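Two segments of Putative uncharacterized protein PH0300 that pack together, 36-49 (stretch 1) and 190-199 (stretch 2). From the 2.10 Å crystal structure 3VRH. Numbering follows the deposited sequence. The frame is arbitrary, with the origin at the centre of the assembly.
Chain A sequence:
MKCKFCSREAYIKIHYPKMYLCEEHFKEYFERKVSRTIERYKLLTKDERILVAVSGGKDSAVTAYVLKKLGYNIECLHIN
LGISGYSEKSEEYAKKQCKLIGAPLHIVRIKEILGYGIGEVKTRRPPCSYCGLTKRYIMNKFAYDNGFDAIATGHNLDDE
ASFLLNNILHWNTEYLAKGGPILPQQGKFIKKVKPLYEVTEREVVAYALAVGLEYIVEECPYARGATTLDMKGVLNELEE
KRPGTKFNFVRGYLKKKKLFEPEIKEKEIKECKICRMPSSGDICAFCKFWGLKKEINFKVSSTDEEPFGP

Stretch 1, residues 36-49: RTIERYKLLTKDER
Stretch 2, residues 190-199: IKKVKPLYEV

The ammonium of Lys 191 ties down the loop that follows a helix: NZ donates to Leu 43 O at 2.6 Å and to Glu 48 OE2 at 3.0 Å, the second bond being also a salt bridge. Lys 191 of stretch 2 points its CA-to-CB bond toward stretch 1 and reaches the loop with chi1 to chi4 of t, t, p, t; a long cationic side chain suits a site that offers both a backbone carbonyl and a carboxylate. Glu 48 (chi1 -87°, chi2 172°, chi3 -49°) spends its other oxygen within its own stretch, where Thr 45 N donates to OE1 at 2.8 Å. This bond spans the type I turn from Thr 45 to Glu 48, which Glu 48 N to Thr 45 O closes at 3.0 Å.

Stretch 1 enters as a helix, 36-40. Tyr 41 is the first residue to leave helical phi/psi (-101/7), and Lys 42 adopts positive phi (51/48). Leu 43 N still bonds Ile 38 O at 3.0 Å, keeping the loop folded against the helix end. Leu 44 is extended (-144/153). In stretch 2, a strand that runs through Lys 192 to Val 193 gives way to two overlapping type I turns, Lys 194 to Tyr 197 and Leu 196 to Val 199, which share Leu 196 and Tyr 197. The register pairs Leu 43 with Val 193 (CA to CA 6.0 Å) and Ile 38 with Pro 195 (CA to CA 5.9 Å), so later residues of stretch 2 meet earlier residues of stretch 1.

Between the polar ends lies a buried apolar patch. Val 193 (chi1 m) points toward stretch 1, placing CG1 3.8 Å from Leu 43 CB and CG2 3.9 Å from Leu 44 CD2; its two methyls thus serve two leucines, both m,t. Leu 43 CD1 also lies 4.0 Å from Pro 195 CA, and Ile 38 CG1 (rotamer m,t) lies 4.3 Å from Pro 195 CB, a compact ring against a branched chain.

At the far end, Glu 198 (chi1 m, chi2 t, chi3 -89°) covers the helix. Thr 37 (chi1 m) points toward stretch 2, with OG1 2.8 Å from Glu 198 OE1 and CG2 4.0 Å from Tyr 197 CB, combining a polar and an apolar contact. A water donates to Thr 37 OG1 (2.8 Å) and Pro 195 O (2.7 Å) and accepts from Glu 198 N (3.0 Å). Glu 198 OE2 sits over one face of the Arg 40 guanidinium, 3.4 Å from NH2, a salt bridge of charges alone. In all, 558 Å² is buried.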

ATOM      1  N   ARG A  36      -0.319  -0.879 -28.320  1.00 30.60           N
ATOM      2  CA  ARG A  36       0.350  -2.017 -27.681  1.00 33.58           C
ATOM      3  C   ARG A  36      -0.451  -2.570 -26.510  1.00 32.58           C
ATOM      4  O   ARG A  36      -0.550  -3.784 -26.338  1.00 31.81           O
ATOM      5  CB  ARG A  36       1.760  -1.627 -27.236  1.00 36.73           C
ATOM      6  CG  ARG A  36       2.705  -1.411 -28.426  1.00 44.31           C
ATOM      7  CD  ARG A  36       3.967  -0.607 -28.074  1.00 44.98           C
ATOM      8  NE  ARG A  36       4.761  -0.337 -29.278  1.00 56.97           N
ATOM      9  CZ  ARG A  36       5.735   0.568 -29.360  1.00 58.09           C
ATOM     10  NH1 ARG A  36       6.051   1.309 -28.302  1.00 55.91           N
ATOM     11  NH2 ARG A  36       6.392   0.736 -30.505  1.00 60.85           N
ATOM     12  N   THR A  37      -1.051  -1.676 -25.733  1.00 27.38           N
ATOM     13  CA  THR A  37      -1.871  -2.079 -24.595  1.00 29.47           C
ATOM     14  C   THR A  37      -3.120  -2.826 -25.009  1.00 29.22           C
ATOM     15  O   THR A  37      -3.452  -3.852 -24.417  1.00 30.43           O
ATOM     16  CB  THR A  37      -2.291  -0.871 -23.737  1.00 26.30           C
ATOM     17  OG1 THR A  37      -1.119  -0.203 -23.274  1.00 25.34           O
ATOM     18  CG2 THR A  37      -3.116  -1.325 -22.544  1.00 19.87           C
ATOM     19  N   ILE A  38      -3.814  -2.313 -26.025  1.00 25.54           N
ATOM     20  CA  ILE A  38      -5.004  -2.971 -26.531  1.00 25.60           C
ATOM     21  C   ILE A  38      -4.672  -4.390 -27.015  1.00 30.73           C
ATOM     22  O   ILE A  38      -5.377  -5.346 -26.705  1.00 29.34           O
ATOM     23  CB  ILE A  38      -5.627  -2.159 -27.673  1.00 32.78           C
ATOM     24  CG1 ILE A  38      -6.090  -0.796 -27.151  1.00 28.97           C
ATOM     25  CG2 ILE A  38      -6.776  -2.937 -28.322  1.00 27.81           C
ATOM     26  CD1 ILE A  38      -6.447   0.180 -28.258  1.00 26.52           C
ATOM     27  N   GLU A  39      -3.588  -4.503 -27.772  1.00 31.41           N
ATOM     28  CA  GLU A  39      -3.091  -5.784 -28.267  1.00 36.40           C
ATOM     29  C   GLU A  39      -2.749  -6.763 -27.142  1.00 36.31           C
ATOM     30  O   GLU A  39      -3.250  -7.885 -27.112  1.00 40.47           O
ATOM     31  CB  GLU A  39      -1.838  -5.534 -29.098  1.00 35.08           C
ATOM     32  CG  GLU A  39      -1.374  -6.697 -29.931  1.00 47.75           C
ATOM     33  CD  GLU A  39      -0.470  -6.237 -31.066  1.00 61.78           C
ATOM     34  OE1 GLU A  39       0.494  -5.477 -30.788  1.00 60.02           O
ATOM     35  OE2 GLU A  39      -0.737  -6.609 -32.232  1.00 64.51           O
ATOM     36  N   ARG A  40      -1.897  -6.335 -26.219  1.00 35.71           N
ATOM     37  CA  ARG A  40      -1.405  -7.226 -25.174  1.00 36.46           C
ATOM     38  C   ARG A  40      -2.509  -7.844 -24.340  1.00 41.57           C
ATOM     39  O   ARG A  40      -2.438  -9.025 -23.982  1.00 36.62           O
ATOM     40  CB  ARG A  40      -0.473  -6.478 -24.235  1.00 41.28           C
ATOM     41  CG  ARG A  40       0.792  -6.013 -24.883  1.00 48.82           C
ATOM     42  CD  ARG A  40       1.392  -4.898 -24.081  1.00 46.89           C
ATOM     43  NE  ARG A  40       1.712  -5.360 -22.740  1.00 52.61           N
ATOM     44  CZ  ARG A  40       2.771  -4.939 -22.071  1.00 53.16           C
ATOM     45  NH1 ARG A  40       3.012  -5.398 -20.854  1.00 60.30           N
ATOM     46  NH2 ARG A  40       3.586  -4.057 -22.633  1.00 51.30           N
ATOM     47  N   TYR A  41      -3.516  -7.037 -24.012  1.00 32.96           N
ATOM     48  CA  TYR A  41      -4.580  -7.498 -23.137  1.00 31.25           C
ATOM     49  C   TYR A  41      -5.836  -7.876 -23.902  1.00 32.11           C
ATOM     50  O   TYR A  41      -6.860  -8.191 -23.295  1.00 34.74           O
ATOM     51  CB  TYR A  41      -4.879  -6.459 -22.048  1.00 32.90           C
ATOM     52  CG  TYR A  41      -3.701  -6.232 -21.131  1.00 29.97           C
ATOM     53  CD1 TYR A  41      -3.347  -7.183 -20.177  1.00 35.71           C
ATOM     54  CD2 TYR A  41      -2.930  -5.084 -21.226  1.00 35.67           C
ATOM     55  CE1 TYR A  41      -2.259  -6.993 -19.342  1.00 30.17           C
ATOM     56  CE2 TYR A  41      -1.841  -4.878 -20.386  1.00 32.88           C
ATOM     57  CZ  TYR A  41      -1.508  -5.841 -19.454  1.00 36.81           C
ATOM     58  OH  TYR A  41      -0.428  -5.646 -18.621  1.00 40.34           O
ATOM     59  N   LYS A  42      -5.743  -7.864 -25.231  1.00 34.42           N
ATOM     60  CA  LYS A  42      -6.869  -8.216 -26.106  1.00 37.11           C
ATOM     61  C   LYS A  42      -8.138  -7.438 -25.722  1.00 36.79           C
ATOM     62  O   LYS A  42      -9.227  -8.021 -25.587  1.00 31.18           O
ATOM     63  CB  LYS A  42      -7.145  -9.725 -26.048  1.00 38.99           C
ATOM     64  CG  LYS A  42      -5.905 -10.598 -26.012  1.00 40.79           C
ATOM     65  CD  LYS A  42      -5.399 -10.883 -27.406  1.00 46.57           C
ATOM     66  CE  LYS A  42      -5.628 -12.350 -27.771  1.00 62.00           C
ATOM     67  NZ  LYS A  42      -5.495 -12.618 -29.246  1.00 66.74           N
ATOM     68  N   LEU A  43      -7.984  -6.128 -25.542  1.00 29.69           N
ATOM     69  CA  LEU A  43      -9.053  -5.289 -25.015  1.00 31.77           C
ATOM     70  C   LEU A  43     -10.143  -5.090 -26.035  1.00 32.23           C
ATOM     71  O   LEU A  43     -11.322  -5.144 -25.699  1.00 33.67           O
ATOM     72  CB  LEU A  43      -8.508  -3.913 -24.617  1.00 28.78           C
ATOM     73  CG  LEU A  43      -7.447  -3.963 -23.523  1.00 30.29           C
ATOM     74  CD1 LEU A  43      -6.952  -2.552 -23.215  1.00 28.01           C
ATOM     75  CD2 LEU A  43      -8.031  -4.633 -22.293  1.00 25.18           C
ATOM     76  N   LEU A  44      -9.728  -4.861 -27.279  1.00 32.20           N
ATOM     77  CA  LEU A  44     -10.619  -4.415 -28.340  1.00 36.36           C
ATOM     78  C   LEU A  44     -10.232  -5.029 -29.684  1.00 41.72           C
ATOM     79  O   LEU A  44      -9.066  -5.368 -29.910  1.00 38.13           O
ATOM     80  CB  LEU A  44     -10.548  -2.886 -28.473  1.00 31.50           C
ATOM     81  CG  LEU A  44     -11.013  -2.059 -27.269  1.00 33.49           C
ATOM     82  CD1 LEU A  44     -10.704  -0.582 -27.466  1.00 30.46           C
ATOM     83  CD2 LEU A  44     -12.515  -2.284 -27.024  1.00 32.82           C
ATOM     84  N   THR A  45     -11.213  -5.165 -30.571  1.00 35.86           N
ATOM     85  CA  THR A  45     -10.936  -5.475 -31.967  1.00 37.38           C
ATOM     86  C   THR A  45     -11.606  -4.423 -32.845  1.00 41.92           C
ATOM     87  O   THR A  45     -12.593  -3.795 -32.447  1.00 37.75           O
ATOM     88  CB  THR A  45     -11.434  -6.880 -32.375  1.00 42.62           C
ATOM     89  OG1 THR A  45     -12.858  -6.957 -32.222  1.00 40.70           O
ATOM     90  CG2 THR A  45     -10.788  -7.953 -31.533  1.00 44.11           C
ATOM     91  N   LYS A  46     -11.077  -4.242 -34.048  1.00 42.05           N
ATOM     92  CA  LYS A  46     -11.518  -3.151 -34.906  1.00 39.23           C
ATOM     93  C   LYS A  46     -12.968  -3.274 -35.391  1.00 39.43           C
ATOM     94  O   LYS A  46     -13.526  -2.333 -35.950  1.00 45.19           O
ATOM     95  CB  LYS A  46     -10.569  -3.011 -36.086  1.00 40.92           C
ATOM     96  CG  LYS A  46     -10.249  -1.570 -36.432  1.00 48.64           C
ATOM     97  CD  LYS A  46      -9.116  -1.054 -35.581  1.00 36.75           C
ATOM     98  CE  LYS A  46      -7.907  -0.790 -36.448  1.00 36.96           C
ATOM     99  NZ  LYS A  46      -6.708  -0.564 -35.619  1.00 37.15           N
ATOM    100  N   ASP A  47     -13.583  -4.425 -35.168  1.00 44.06           N
ATOM    101  CA  ASP A  47     -14.957  -4.642 -35.607  1.00 44.22           C
ATOM    102  C   ASP A  47     -15.960  -4.210 -34.533  1.00 46.73           C
ATOM    103  O   ASP A  47     -17.152  -4.048 -34.817  1.00 43.98           O
ATOM    104  CB  ASP A  47     -15.169  -6.117 -35.937  1.00 46.36           C
ATOM    105  CG  ASP A  47     -14.897  -7.021 -34.738  1.00 55.35           C
ATOM    106  OD1 ASP A  47     -13.704  -7.201 -34.394  1.00 52.93           O
ATOM    107  OD2 ASP A  47     -15.867  -7.539 -34.130  1.00 60.10           O
ATOM    108  N   GLU A  48     -15.476  -4.029 -33.306  1.00 41.27           N
ATOM    109  CA  GLU A  48     -16.350  -3.732 -32.167  1.00 37.85           C
ATOM    110  C   GLU A  48     -16.935  -2.312 -32.191  1.00 35.91           C
ATOM    111  O   GLU A  48     -16.299  -1.366 -32.662  1.00 39.00           O
ATOM    112  CB  GLU A  48     -15.609  -3.960 -30.849  1.00 37.46           C
ATOM    113  CG  GLU A  48     -15.672  -5.378 -30.333  1.00 37.49           C
ATOM    114  CD  GLU A  48     -14.775  -5.601 -29.128  1.00 38.87           C
ATOM    115  OE1 GLU A  48     -13.584  -5.219 -29.174  1.00 39.81           O
ATOM    116  OE2 GLU A  48     -15.262  -6.168 -28.134  1.00 41.69           O
ATOM    117  N   ARG A  49     -18.164  -2.182 -31.705  1.00 35.48           N
ATOM    118  CA  ARG A  49     -18.764  -0.871 -31.515  1.00 37.01           C
ATOM    119  C   ARG A  49     -18.469  -0.421 -30.090  1.00 28.25           C
ATOM    120  O   ARG A  49     -18.933  -1.013 -29.130  1.00 30.32           O
ATOM    121  CB  ARG A  49     -20.266  -0.903 -31.790  1.00 36.44           C
ATOM    122  CG  ARG A  49     -20.899   0.482 -31.815  1.00 40.88           C
ATOM    123  CD  ARG A  49     -22.008   0.589 -32.855  1.00 46.09           C
ATOM    124  NE  ARG A  49     -23.001   1.593 -32.479  1.00 41.48           N
ATOM    125  CZ  ARG A  49     -24.099   1.319 -31.777  1.00 42.71           C
ATOM    126  NH1 ARG A  49     -24.335   0.070 -31.384  1.00 42.42           N
ATOM    127  NH2 ARG A  49     -24.958   2.289 -31.466  1.00 40.85           N
ATOM    128  N   ILE A 190     -21.667  -5.011 -19.707  1.00 34.99           N
ATOM    129  CA  ILE A 190     -20.889  -4.872 -20.930  1.00 28.54           C
ATOM    130  C   ILE A 190     -19.398  -4.878 -20.610  1.00 29.27           C
ATOM    131  O   ILE A 190     -18.993  -4.403 -19.550  1.00 26.67           O
ATOM    132  CB  ILE A 190     -21.240  -3.549 -21.665  1.00 29.88           C
ATOM    133  CG1 ILE A 190     -22.739  -3.473 -21.957  1.00 30.85           C
ATOM    134  CG2 ILE A 190     -20.443  -3.413 -22.950  1.00 26.29           C
ATOM    135  CD1 ILE A 190     -23.222  -4.525 -22.925  1.00 30.86           C
ATOM    136  N   LYS A 191     -18.593  -5.413 -21.527  1.00 31.93           N
ATOM    137  CA  LYS A 191     -17.139  -5.411 -21.380  1.00 34.64           C
ATOM    138  C   LYS A 191     -16.609  -3.991 -21.184  1.00 31.78           C
ATOM    139  O   LYS A 191     -16.909  -3.099 -21.992  1.00 29.43           O
ATOM    140  CB  LYS A 191     -16.460  -6.035 -22.607  1.00 31.13           C
ATOM    141  CG  LYS A 191     -14.938  -5.984 -22.540  1.00 31.92           C
ATOM    142  CD  LYS A 191     -14.269  -6.853 -23.592  1.00 34.57           C
ATOM    143  CE  LYS A 191     -14.453  -6.271 -24.974  1.00 34.37           C
ATOM    144  NZ  LYS A 191     -13.363  -6.684 -25.902  1.00 37.65           N
ATOM    145  N   LYS A 192     -15.832  -3.796 -20.116  1.00 23.27           N
ATOM    146  CA  LYS A 192     -15.188  -2.513 -19.818  1.00 31.18           C
ATOM    147  C   LYS A 192     -13.683  -2.660 -19.917  1.00 28.18           C
ATOM    148  O   LYS A 192     -13.112  -3.575 -19.318  1.00 29.82           O
ATOM    149  CB  LYS A 192     -15.561  -1.999 -18.412  1.00 28.54           C
ATOM    150  CG  LYS A 192     -16.969  -1.456 -18.312  1.00 34.70           C
ATOM    151  CD  LYS A 192     -17.342  -0.940 -16.918  1.00 34.20           C
ATOM    152  CE  LYS A 192     -16.975   0.529 -16.703  1.00 41.20           C
ATOM    153  NZ  LYS A 192     -17.434   0.996 -15.350  1.00 37.74           N
ATOM    154  N   VAL A 193     -13.050  -1.756 -20.663  1.00 23.69           N
ATOM    155  CA  VAL A 193     -11.609  -1.784 -20.880  1.00 21.88           C
ATOM    156  C   VAL A 193     -10.953  -0.431 -20.586  1.00 25.36           C
ATOM    157  O   VAL A 193     -11.618   0.607 -20.586  1.00 25.09           O
ATOM    158  CB  VAL A 193     -11.256  -2.227 -22.317  1.00 26.01           C
ATOM    159  CG1 VAL A 193     -11.732  -3.637 -22.571  1.00 24.94           C
ATOM    160  CG2 VAL A 193     -11.865  -1.259 -23.346  1.00 25.66           C
ATOM    161  N   LYS A 194      -9.647  -0.464 -20.332  1.00 24.23           N
ATOM    162  CA  LYS A 194      -8.863   0.720 -19.977  1.00 23.72           C
ATOM    163  C   LYS A 194      -7.656   0.788 -20.915  1.00 22.37           C
ATOM    164  O   LYS A 194      -6.566   0.288 -20.583  1.00 24.71           O
ATOM    165  CB  LYS A 194      -8.391   0.638 -18.498  1.00 21.75           C
ATOM    166  CG  LYS A 194      -9.525   0.707 -17.483  1.00 26.69           C
ATOM    167  CD  LYS A 194      -9.052   0.555 -16.033  1.00 25.12           C
ATOM    168  CE  LYS A 194     -10.249   0.613 -15.088  1.00 25.39           C
ATOM    169  NZ  LYS A 194      -9.853   0.611 -13.645  1.00 26.95           N
ATOM    170  N   PRO A 195      -7.849   1.371 -22.104  1.00 18.77           N
ATOM    171  CA  PRO A 195      -6.774   1.486 -23.097  1.00 21.66           C
ATOM    172  C   PRO A 195      -5.588   2.355 -22.660  1.00 23.98           C
ATOM    173  O   PRO A 195      -4.494   2.221 -23.204  1.00 19.65           O
ATOM    174  CB  PRO A 195      -7.478   2.138 -24.303  1.00 24.29           C
ATOM    175  CG  PRO A 195      -8.956   1.879 -24.084  1.00 24.10           C
ATOM    176  CD  PRO A 195      -9.148   1.862 -22.612  1.00 18.52           C
ATOM    177  N   LEU A 196      -5.802   3.245 -21.699  1.00 22.11           N
ATOM    178  CA  LEU A 196      -4.723   4.097 -21.231  1.00 25.20           C
ATOM    179  C   LEU A 196      -4.008   3.475 -20.025  1.00 26.19           C
ATOM    180  O   LEU A 196      -3.270   4.160 -19.316  1.00 24.11           O
ATOM    181  CB  LEU A 196      -5.254   5.475 -20.851  1.00 22.97           C
ATOM    182  CG  LEU A 196      -5.968   6.277 -21.943  1.00 27.45           C
ATOM    183  CD1 LEU A 196      -6.147   7.717 -21.470  1.00 21.02           C
ATOM    184  CD2 LEU A 196      -5.216   6.205 -23.296  1.00 21.16           C
ATOM    185  N   TYR A 197      -4.223   2.179 -19.818  1.00 20.98           N
ATOM    186  CA  TYR A 197      -3.635   1.462 -18.682  1.00 22.97           C
ATOM    187  C   TYR A 197      -2.143   1.689 -18.459  1.00 24.84           C
ATOM    188  O   TYR A 197      -1.694   1.706 -17.319  1.00 23.54           O
ATOM    189  CB  TYR A 197      -3.898  -0.046 -18.795  1.00 20.65           C
ATOM    190  CG  TYR A 197      -3.871  -0.779 -17.464  1.00 27.25           C
ATOM    191  CD1 TYR A 197      -4.917  -0.635 -16.548  1.00 23.29           C
ATOM    192  CD2 TYR A 197      -2.816  -1.633 -17.134  1.00 22.86           C
ATOM    193  CE1 TYR A 197      -4.901  -1.298 -15.321  1.00 22.99           C
ATOM    194  CE2 TYR A 197      -2.795  -2.317 -15.921  1.00 28.02           C
ATOM    195  CZ  TYR A 197      -3.840  -2.148 -15.011  1.00 28.52           C
ATOM    196  OH  TYR A 197      -3.817  -2.831 -13.789  1.00 28.21           O
ATOM    197  N   GLU A 198      -1.377   1.860 -19.533  1.00 24.13           N
ATOM    198  CA  GLU A 198       0.080   1.872 -19.401  1.00 25.07           C
ATOM    199  C   GLU A 198       0.726   3.224 -19.648  1.00 24.18           C
ATOM    200  O   GLU A 198       1.962   3.351 -19.576  1.00 24.40           O
ATOM    201  CB  GLU A 198       0.730   0.806 -20.297  1.00 25.71           C
ATOM    202  CG  GLU A 198       0.220  -0.604 -20.023  1.00 31.47           C
ATOM    203  CD  GLU A 198       0.981  -1.655 -20.808  1.00 38.63           C
ATOM    204  OE1 GLU A 198       0.580  -1.951 -21.953  1.00 32.63           O
ATOM    205  OE2 GLU A 198       1.987  -2.177 -20.281  1.00 42.21           O
ATOM    206  N   VAL A 199      -0.092   4.230 -19.948  1.00 23.49           N
ATOM    207  CA  VAL A 199       0.430   5.585 -20.071  1.00 24.55           C
ATOM    208  C   VAL A 199       0.265   6.298 -18.725  1.00 24.15           C
ATOM    209  O   VAL A 199      -0.645   5.982 -17.955  1.00 25.65           O
ATOM    210  CB  VAL A 199      -0.246   6.393 -21.204  1.00 21.19           C
ATOM    211  CG1 VAL A 199       0.105   5.823 -22.554  1.00 21.84           C
ATOM    212  CG2 VAL A 199      -1.766   6.434 -21.000  1.00 24.91           C
TER
HETATM  213  O   HOH W   1      -1.871   2.310 -22.416  1.00 23.33           O